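PDB 5LPH: centrosomal protein of 104 kDa from Homo sapiens, which is required for ciliogenesis and for the structural integrity of the ciliary tip, and carries a tubulin-binding TOG domain, the part described here. Local coordinates for residues E28-T33 against Y56-S61. Sequence-based numbering, arbitrary orientation.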
# COMPACT_ATOMS: atom_id res chain seq x y z
N GLU A 28 19.59 -19.81 21.24
CA GLU A 28 19.86 -18.66 20.37
C GLU A 28 19.25 -18.84 18.96
O GLU A 28 18.96 -19.97 18.56
CB GLU A 28 21.38 -18.41 20.26
CG GLU A 28 22.16 -19.47 19.49
CD GLU A 28 23.67 -19.24 19.49
OE1 GLU A 28 24.12 -18.07 19.50
OE2 GLU A 28 24.41 -20.25 19.47
N PRO A 29 19.05 -17.73 18.22
CA PRO A 29 18.64 -17.82 16.81
C PRO A 29 19.64 -18.58 15.95
O PRO A 29 20.85 -18.51 16.20
CB PRO A 29 18.61 -16.35 16.36
CG PRO A 29 18.38 -15.58 17.61
CD PRO A 29 19.10 -16.34 18.69
N GLU A 30 19.15 -19.30 14.94
CA GLU A 30 20.04 -20.03 14.02
C GLU A 30 20.83 -19.03 13.16
O GLU A 30 20.45 -17.86 13.08
CB GLU A 30 19.26 -21.05 13.16
CG GLU A 30 18.28 -20.48 12.14
CD GLU A 30 16.84 -20.43 12.62
OE1 GLU A 30 16.58 -20.49 13.85
OE2 GLU A 30 15.95 -20.32 11.75
N PRO A 31 21.94 -19.47 12.54
CA PRO A 31 22.71 -18.49 11.78
C PRO A 31 22.02 -18.11 10.48
O PRO A 31 21.16 -18.85 9.97
CB PRO A 31 24.03 -19.22 11.50
CG PRO A 31 23.64 -20.65 11.42
CD PRO A 31 22.48 -20.83 12.36
N LEU A 32 22.39 -16.95 9.95
CA LEU A 32 21.91 -16.49 8.66
C LEU A 32 22.47 -17.40 7.56
O LEU A 32 23.62 -17.81 7.62
CB LEU A 32 22.36 -15.04 8.42
CG LEU A 32 21.74 -14.00 9.36
CD1 LEU A 32 22.56 -12.73 9.41
CD2 LEU A 32 20.30 -13.70 8.95
N THR A 33 21.64 -17.70 6.57
CA THR A 33 22.08 -18.45 5.39
C THR A 33 23.00 -17.57 4.56
O THR A 33 23.05 -16.35 4.77
CB THR A 33 20.90 -18.88 4.50
OG1 THR A 33 20.16 -17.73 4.09
CG2 THR A 33 19.98 -19.85 5.25
N TYR A 56 15.49 -12.82 11.05
CA TYR A 56 15.47 -13.86 9.99
C TYR A 56 15.13 -15.28 10.47
O TYR A 56 14.86 -16.15 9.63
CB TYR A 56 16.82 -13.91 9.26
CG TYR A 56 16.90 -13.01 8.05
CD1 TYR A 56 17.11 -11.64 8.19
CD2 TYR A 56 16.79 -13.53 6.77
CE1 TYR A 56 17.19 -10.81 7.08
CE2 TYR A 56 16.87 -12.70 5.65
CZ TYR A 56 17.07 -11.34 5.82
OH TYR A 56 17.15 -10.51 4.74
N CYS A 57 15.16 -15.53 11.77
CA CYS A 57 15.11 -16.91 12.26
C CYS A 57 13.69 -17.49 12.29
O CYS A 57 12.70 -16.77 12.10
CB CYS A 57 15.77 -17.01 13.64
SG CYS A 57 14.75 -16.45 15.00
N LYS A 58 13.61 -18.79 12.55
CA LYS A 58 12.35 -19.54 12.46
C LYS A 58 11.46 -19.46 13.70
O LYS A 58 10.40 -20.07 13.72
CB LYS A 58 12.66 -21.01 12.13
CG LYS A 58 13.08 -21.22 10.68
CD LYS A 58 13.61 -22.63 10.47
CE LYS A 58 13.99 -22.88 9.02
NZ LYS A 58 14.66 -24.20 8.86
N THR A 59 11.88 -18.71 14.72
CA THR A 59 11.11 -18.58 15.96
C THR A 59 10.40 -17.22 15.97
O THR A 59 11.05 -16.18 16.08
CB THR A 59 12.05 -18.71 17.18
OG1 THR A 59 12.83 -19.90 17.04
CG2 THR A 59 11.27 -18.79 18.48
N TRP A 60 9.07 -17.24 15.87
CA TRP A 60 8.31 -16.00 15.68
C TRP A 60 8.48 -15.02 16.82
O TRP A 60 8.50 -13.82 16.58
CB TRP A 60 6.82 -16.26 15.38
CG TRP A 60 6.00 -16.69 16.54
CD1 TRP A 60 5.64 -17.96 16.85
CD2 TRP A 60 5.42 -15.85 17.54
NE1 TRP A 60 4.88 -17.97 17.99
CE2 TRP A 60 4.73 -16.69 18.44
CE3 TRP A 60 5.42 -14.47 17.78
CZ2 TRP A 60 4.05 -16.19 19.55
CZ3 TRP A 60 4.74 -13.97 18.89
CH2 TRP A 60 4.06 -14.84 19.76
N SER A 61 8.60 -15.52 18.05
CA SER A 61 8.78 -14.64 19.21
C SER A 61 10.11 -13.89 19.18
O SER A 61 10.22 -12.80 19.76
CB SER A 61 8.62 -15.41 20.53
OG SER A 61 9.50 -16.52 20.60
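Glu30 reaches across to Cys57 and Lys58 and lays its carboxylate against the backbone just past the end of helix 49-56. OE2 accepts the amide hydrogen of Lys58, with 2.9 Å from Lys58 N to Glu30 OE2; the bond is bent, and the nitrogen approaches from the syn side, 29° out of the carboxylate plane. With CG between the backbone N and the carbonyl carbon (chi1 68°) and the chain bent at chi2, the Glu30 carboxylate comes round to the Cys57-Lys58 backbone. OE2 also lies against the aliphatic part of Lys58, 3.2 Å from Glu30 OE2 to Lys58 CG, where the two side chains cross at about a right angle. The ammonium does not close a salt bridge: Lys58 NZ stays 5.0 Å from Glu30 OE2, near enough that the opposite charges probably still attract. The contact sits on the surface at the N-terminal end of the TOG domain, an all-helical array of HEAT repeats, and ties the loop before helix 34-39 to the turn leading into helix 60-76. Cys57, buried in that turn, presents CB to Glu30 OE1 at 3.6 Å and to Pro29 CB at 4.0 Å; Tyr62 of helix 60-76 touches both Pro29 and Cys57. An alanine in place of Glu30 has no carboxylate, which would probably leave the Lys58 amide without its mate across the contact, take the nearby negative charge from Lys58 and uncover part of Cys57. Farther along, Leu32 sets CD2 against the root of the Tyr56 side chain, 3.5 Å from Leu32 CD2 to Tyr56 CB, while the Tyr56 hydroxyl hydrogen-bonds to Glu39 and the Tyr56 ring makes a cation-pi contact with Arg99.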